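Side-chain contacts in ethylbenzene dehydrogenase alpha-subunit (Aromatoleum aromaticum, PDB 2IVF), which serves as the molybdenum-cofactor subunit of a molybdopterin oxidoreductase and binds the pterin ligands MGD and MD1, a molybdenum atom and an iron/sulfur cluster: residues S264-F267 against L268-R272; L319-R322 against Q323-C326. All coordinates share one frame; numbering follows the deposited sequence.

Overall arrangement
Interactions 1 and 2 are both local contacts near the start of a helix, and both lie in the molybdopterin oxidoreductase region, with centres about 30 Å apart and no touch between them. Interaction 1 is wholly buried: helix 265-274 packs on strands of the four-stranded parallel sheet and is covered on another side by the beta-subunit, so its acid-histidine pair sits at a subunit interface. Interaction 2, farther from the centre of the chain, is partly buried, with Gln323 exposed. Residues 319-322 lead into helix 322-328, where an aspartate caps backbone N-H groups with the help of a water, and no other subunit touches it.

Interaction 1: residues S264-F267 against L268-R272; sequences SYHF and LSEAR
His266 and Glu270, one helical turn apart, are joined by a side-chain hydrogen bond: His266 ND1 donates to Glu270 OE1 over 2.6 Å at a nearly straight 174°. The oxygen lies in the imidazole plane, at the ring edge, but the ring meets the carboxylate from above its plane, the two planes being 61° apart. With chi1 at 72°, the His266 ring stands between its own backbone N and carbonyl carbon, which turns ND1 toward the following turn. Glu270 OE2 has salt bridges to Lys27 and Arg233 of the beta-subunit, so the carboxylate links the histidine to two cations across the subunit interface; these charges would be expected to favour its ionised form.

One face of the imidazole lies against the Phe267 ring: His266 CE1 sits 3.3 Å above that ring's plane, over its centre, while Tyr122 meets the same phenylalanine edge-to-face.

All this occupies the first turns of helix 265-274, which follows strand 249-253 and precedes strand 277-281, two parallel neighbours in one sheet, and so belongs to a beta-alpha-beta crossover. Leu268 turns to that sheet, touching Ile250, Met252 and Val278, and Ala271 also rests on Ile250.

Backbone bonds wind the turn. Glu270 N gives a 2.7 Å bond to His266 O, and Ala271 N reaches Phe267 O at 2.8 Å. Tyr265 O receives two weak bonds, from Leu268 N at 2.8 Å and from Ser269 N at 3.4 Å. The hydroxyl of Ser269 points back along the helix, OG lying 3.1 Å from His266 O.

Interaction 2: residues L319-R322 against Q323-C326; sequences LFDR and QFVC
Asp321 closes the front of helix 322-328 by laying its carboxylate beside Phe324. Its CB is 4.0 Å from Phe324 CB, a loose first touch. One bond farther out, Asp321 CG comes to 3.4 Å from the same Phe324 CB, because chi1 of -174° sets the carboxylate opposite the aspartate's own N and on the side of its carbonyl carbon, where the helix begins. Asp321 OD1 then accepts from Phe324 N over 3.2 Å at 163°, the N-H arriving from well above the carboxylate plane. A water also donates to OD1 and accepts from Gln323 N, so this one oxygen serves the Phe324 N-H directly and that of Gln323 by relay. The other oxygen, OD2, rests 3.5 Å from Phe324 CB. The two side chains stand roughly at right angles, and the Phe324 ring continues past the acid to an edge-to-face meeting with Trp471.

This is an N-cap, with the aspartate immediately before the first helical residue. Regular helix bonding starts at once: Val325 N donates to Asp321 O at 3.0 Å, and Cys326 N to Arg322 O at 2.9 Å. Cys326 SG packs against the Arg322 chain, 4.2 Å from CG. Beyond that the arginine bends at chi3 (-69°); Phe320 CE2 lies over one face of the guanidinium, toward its rim, and NH2 forms a salt bridge with Glu383.

First-turn N-H groups have no preceding helical carbonyl to receive them, and here the carboxylate and its water supply acceptors for two of them, those of Phe324 and Gln323. The negative charge of Asp321 would be expected to interact favourably with the positive end of the helix dipole, which in turn probably favours the ionised acid.

Interaction 1: residues S264-F267 against L268-R272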
ATOM      1  N   SER A 264       5.492  -3.113   9.721  1.00 23.62           N
ATOM      2  CA  SER A 264       6.173  -4.087  10.577  1.00 23.44           C
ATOM      3  C   SER A 264       6.737  -5.285   9.860  1.00 22.50           C
ATOM      4  O   SER A 264       7.262  -6.198  10.481  1.00 23.67           O
ATOM      5  CB  SER A 264       5.309  -4.454  11.748  1.00 24.08           C
ATOM      6  OG  SER A 264       5.182  -3.308  12.601  1.00 24.43           O
ATOM      7  N   TYR A 265       6.672  -5.249   8.541  1.00 22.29           N
ATOM      8  CA  TYR A 265       7.302  -6.282   7.694  1.00 22.57           C
ATOM      9  C   TYR A 265       8.736  -6.581   8.143  1.00 22.61           C
ATOM     10  O   TYR A 265       9.210  -7.748   8.091  1.00 23.17           O
ATOM     11  CB  TYR A 265       7.329  -5.761   6.271  1.00 22.79           C
ATOM     12  CG  TYR A 265       7.959  -6.636   5.220  1.00 22.91           C
ATOM     13  CD1 TYR A 265       9.312  -6.614   4.994  1.00 20.92           C
ATOM     14  CD2 TYR A 265       7.176  -7.367   4.346  1.00 21.75           C
ATOM     15  CE1 TYR A 265       9.890  -7.362   4.014  1.00 21.54           C
ATOM     16  CE2 TYR A 265       7.768  -8.112   3.314  1.00 22.39           C
ATOM     17  CZ  TYR A 265       9.113  -8.082   3.144  1.00 24.55           C
ATOM     18  OH  TYR A 265       9.757  -8.742   2.121  1.00 23.01           O
ATOM     19  N   HIS A 266       9.426  -5.530   8.548  1.00 22.13           N
ATOM     20  CA  HIS A 266      10.836  -5.641   8.961  1.00 23.32           C
ATOM     21  C   HIS A 266      11.107  -6.741   9.972  1.00 23.13           C
ATOM     22  O   HIS A 266      12.191  -7.364   9.949  1.00 24.39           O
ATOM     23  CB  HIS A 266      11.341  -4.301   9.481  1.00 24.14           C
ATOM     24  CG  HIS A 266      10.798  -3.893  10.819  1.00 23.34           C
ATOM     25  ND1 HIS A 266      11.434  -4.206  11.995  1.00 21.61           N
ATOM     26  CD2 HIS A 266       9.744  -3.110  11.158  1.00 22.17           C
ATOM     27  CE1 HIS A 266      10.775  -3.666  13.005  1.00 22.82           C
ATOM     28  NE2 HIS A 266       9.732  -3.011  12.529  1.00 22.87           N
ATOM     29  N   PHE A 267      10.146  -6.988  10.863  1.00 22.58           N
ATOM     30  CA  PHE A 267      10.297  -8.057  11.871  1.00 22.37           C
ATOM     31  C   PHE A 267      10.459  -9.430  11.177  1.00 22.39           C
ATOM     32  O   PHE A 267      11.205 -10.276  11.647  1.00 22.04           O
ATOM     33  CB  PHE A 267       9.111  -8.077  12.845  1.00 21.98           C
ATOM     34  CG  PHE A 267       9.121  -6.950  13.836  1.00 22.03           C
ATOM     35  CD1 PHE A 267      10.044  -6.937  14.876  1.00 22.49           C
ATOM     36  CD2 PHE A 267       8.168  -5.954  13.786  1.00 24.69           C
ATOM     37  CE1 PHE A 267      10.064  -5.927  15.808  1.00 23.62           C
ATOM     38  CE2 PHE A 267       8.167  -4.910  14.730  1.00 22.41           C
ATOM     39  CZ  PHE A 267       9.072  -4.905  15.748  1.00 22.33           C
ATOM     40  N   LEU A 268       9.776  -9.614  10.057  1.00 23.20           N
ATOM     41  CA  LEU A 268       9.950 -10.806   9.222  1.00 22.77           C
ATOM     42  C   LEU A 268      11.349 -10.893   8.611  1.00 22.62           C
ATOM     43  O   LEU A 268      12.015 -11.910   8.767  1.00 20.95           O
ATOM     44  CB  LEU A 268       8.887 -10.880   8.147  1.00 23.05           C
ATOM     45  CG  LEU A 268       8.918 -12.130   7.264  1.00 24.32           C
ATOM     46  CD1 LEU A 268       8.563 -13.442   8.066  1.00 21.26           C
ATOM     47  CD2 LEU A 268       7.920 -11.916   6.079  1.00 21.79           C
ATOM     48  N   SER A 269      11.840  -9.847   7.927  1.00 23.29           N
ATOM     49  CA  SER A 269      13.205  -9.901   7.411  1.00 22.54           C
ATOM     50  C   SER A 269      14.297  -9.971   8.460  1.00 23.69           C
ATOM     51  O   SER A 269      15.363 -10.536   8.239  1.00 22.35           O
ATOM     52  CB  SER A 269      13.523  -8.753   6.443  1.00 23.27           C
ATOM     53  OG  SER A 269      13.463  -7.534   7.138  1.00 23.77           O
ATOM     54  N   GLU A 270      14.071  -9.329   9.600  1.00 22.92           N
ATOM     55  CA  GLU A 270      15.016  -9.360  10.683  1.00 22.11           C
ATOM     56  C   GLU A 270      15.009 -10.712  11.407  1.00 21.50           C
ATOM     57  O   GLU A 270      16.052 -11.227  11.755  1.00 21.02           O
ATOM     58  CB  GLU A 270      14.727  -8.180  11.610  1.00 21.03           C
ATOM     59  CG  GLU A 270      15.014  -6.873  10.840  1.00 23.20           C
ATOM     60  CD  GLU A 270      14.323  -5.643  11.346  1.00 23.84           C
ATOM     61  OE1 GLU A 270      13.532  -5.756  12.311  1.00 22.83           O
ATOM     62  OE2 GLU A 270      14.630  -4.542  10.779  1.00 22.47           O
ATOM     63  N   ALA A 271      13.838 -11.339  11.551  1.00 20.36           N
ATOM     64  CA  ALA A 271      13.769 -12.696  12.087  1.00 20.35           C
ATOM     65  C   ALA A 271      14.557 -13.634  11.197  1.00 20.72           C
ATOM     66  O   ALA A 271      15.197 -14.581  11.657  1.00 21.07           O
ATOM     67  CB  ALA A 271      12.274 -13.201  12.152  1.00 18.99           C
ATOM     68  N   ARG A 272      14.445 -13.404   9.892  1.00 21.77           N
ATOM     69  CA  ARG A 272      15.182 -14.173   8.957  1.00 21.66           C
ATOM     70  C   ARG A 272      16.712 -14.108   9.227  1.00 22.21           C
ATOM     71  O   ARG A 272      17.388 -15.115   9.281  1.00 21.24           O
ATOM     72  CB  ARG A 272      14.849 -13.761   7.549  1.00 21.51           C
ATOM     73  CG  ARG A 272      15.497 -14.641   6.487  1.00 21.85           C
ATOM     74  CD  ARG A 272      15.242 -14.163   5.105  1.00 22.87           C
ATOM     75  NE  ARG A 272      15.601 -15.156   4.080  1.00 22.72           N
ATOM     76  CZ  ARG A 272      15.722 -14.890   2.776  1.00 22.12           C
ATOM     77  NH1 ARG A 272      15.489 -13.680   2.291  1.00 20.97           N
ATOM     78  NH2 ARG A 272      16.065 -15.855   1.944  1.00 20.42           N
TER

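Interaction 2: residues L319-R322 against Q323-C326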
ATOM      1  N   LEU A 319       7.205 -37.950  15.044  1.00 24.22           N
ATOM      2  CA  LEU A 319       7.857 -36.696  15.411  1.00 24.43           C
ATOM      3  C   LEU A 319       6.944 -35.817  16.249  1.00 24.09           C
ATOM      4  O   LEU A 319       7.332 -34.740  16.662  1.00 23.12           O
ATOM      5  CB  LEU A 319       8.224 -35.918  14.154  1.00 23.62           C
ATOM      6  CG  LEU A 319       9.070 -36.679  13.133  1.00 24.67           C
ATOM      7  CD1 LEU A 319       9.266 -35.777  11.943  1.00 26.92           C
ATOM      8  CD2 LEU A 319      10.401 -37.113  13.749  1.00 25.09           C
ATOM      9  N   PHE A 320       5.699 -36.238  16.422  1.00 23.27           N
ATOM     10  CA  PHE A 320       4.736 -35.389  17.101  1.00 23.62           C
ATOM     11  C   PHE A 320       4.960 -35.330  18.634  1.00 23.54           C
ATOM     12  O   PHE A 320       5.520 -36.237  19.251  1.00 22.76           O
ATOM     13  CB  PHE A 320       3.283 -35.790  16.736  1.00 24.52           C
ATOM     14  CG  PHE A 320       2.894 -37.153  17.183  1.00 23.26           C
ATOM     15  CD1 PHE A 320       3.163 -38.245  16.399  1.00 24.07           C
ATOM     16  CD2 PHE A 320       2.229 -37.351  18.389  1.00 25.55           C
ATOM     17  CE1 PHE A 320       2.826 -39.489  16.793  1.00 26.20           C
ATOM     18  CE2 PHE A 320       1.856 -38.606  18.786  1.00 24.80           C
ATOM     19  CZ  PHE A 320       2.155 -39.681  18.002  1.00 24.63           C
ATOM     20  N   ASP A 321       4.488 -34.243  19.220  1.00 23.32           N
ATOM     21  CA  ASP A 321       4.594 -33.988  20.640  1.00 23.87           C
ATOM     22  C   ASP A 321       3.395 -34.703  21.267  1.00 23.93           C
ATOM     23  O   ASP A 321       2.277 -34.180  21.337  1.00 22.61           O
ATOM     24  CB  ASP A 321       4.588 -32.482  20.854  1.00 24.00           C
ATOM     25  CG  ASP A 321       4.829 -32.055  22.296  1.00 24.53           C
ATOM     26  OD1 ASP A 321       4.618 -32.827  23.246  1.00 25.11           O
ATOM     27  OD2 ASP A 321       5.190 -30.864  22.463  1.00 28.62           O
ATOM     28  N   ARG A 322       3.634 -35.929  21.699  1.00 24.33           N
ATOM     29  CA  ARG A 322       2.576 -36.771  22.227  1.00 25.18           C
ATOM     30  C   ARG A 322       1.903 -36.150  23.436  1.00 25.38           C
ATOM     31  O   ARG A 322       0.673 -36.156  23.542  1.00 24.34           O
ATOM     32  CB  ARG A 322       3.130 -38.149  22.603  1.00 24.88           C
ATOM     33  CG  ARG A 322       2.085 -39.124  23.098  1.00 25.88           C
ATOM     34  CD  ARG A 322       2.673 -40.531  23.350  1.00 29.50           C
ATOM     35  NE  ARG A 322       3.036 -41.157  22.083  1.00 32.85           N
ATOM     36  CZ  ARG A 322       2.262 -41.984  21.386  1.00 33.44           C
ATOM     37  NH1 ARG A 322       1.069 -42.349  21.825  1.00 34.95           N
ATOM     38  NH2 ARG A 322       2.710 -42.459  20.243  1.00 34.82           N
ATOM     39  N   GLN A 323       2.702 -35.616  24.349  1.00 26.32           N
ATOM     40  CA  GLN A 323       2.161 -35.057  25.593  1.00 26.91           C
ATOM     41  C   GLN A 323       1.216 -33.875  25.337  1.00 25.97           C
ATOM     42  O   GLN A 323       0.128 -33.789  25.893  1.00 26.58           O
ATOM     43  CB  GLN A 323       3.328 -34.656  26.479  1.00 27.32           C
ATOM     44  CG  GLN A 323       2.981 -34.372  27.923  1.00 30.15           C
ATOM     45  CD  GLN A 323       4.173 -34.617  28.846  1.00 33.68           C
ATOM     46  OE1 GLN A 323       5.205 -35.193  28.434  1.00 41.31           O
ATOM     47  NE2 GLN A 323       4.044 -34.179  30.093  1.00 40.88           N
ATOM     48  N   PHE A 324       1.640 -32.979  24.469  1.00 24.88           N
ATOM     49  CA  PHE A 324       0.890 -31.787  24.102  1.00 24.35           C
ATOM     50  C   PHE A 324      -0.407 -32.188  23.443  1.00 23.19           C
ATOM     51  O   PHE A 324      -1.472 -31.640  23.756  1.00 22.99           O
ATOM     52  CB  PHE A 324       1.732 -30.940  23.137  1.00 24.20           C
ATOM     53  CG  PHE A 324       1.118 -29.609  22.761  1.00 24.83           C
ATOM     54  CD1 PHE A 324       0.159 -29.507  21.754  1.00 24.02           C
ATOM     55  CD2 PHE A 324       1.537 -28.441  23.396  1.00 25.61           C
ATOM     56  CE1 PHE A 324      -0.402 -28.283  21.402  1.00 24.54           C
ATOM     57  CE2 PHE A 324       0.999 -27.201  23.034  1.00 26.26           C
ATOM     58  CZ  PHE A 324       0.039 -27.115  22.036  1.00 25.59           C
ATOM     59  N   VAL A 325      -0.325 -33.131  22.506  1.00 22.20           N
ATOM     60  CA  VAL A 325      -1.519 -33.619  21.808  1.00 22.38           C
ATOM     61  C   VAL A 325      -2.525 -34.222  22.789  1.00 22.10           C
ATOM     62  O   VAL A 325      -3.718 -33.937  22.768  1.00 22.84           O
ATOM     63  CB  VAL A 325      -1.095 -34.594  20.699  1.00 22.81           C
ATOM     64  CG1 VAL A 325      -2.115 -35.685  20.427  1.00 23.07           C
ATOM     65  CG2 VAL A 325      -0.752 -33.798  19.443  1.00 23.25           C
ATOM     66  N   CYS A 326      -2.017 -35.023  23.690  1.00 21.69           N
ATOM     67  CA  CYS A 326      -2.847 -35.700  24.671  1.00 21.64           C
ATOM     68  C   CYS A 326      -3.485 -34.743  25.638  1.00 21.14           C
ATOM     69  O   CYS A 326      -4.570 -34.982  26.130  1.00 21.61           O
ATOM     70  CB  CYS A 326      -2.000 -36.725  25.399  1.00 21.09           C
ATOM     71  SG  CYS A 326      -1.766 -38.206  24.410  1.00 22.36           S
TER
HETATM   72  O   HOH W   1       5.790 -35.351  24.441  1.00 32.84           O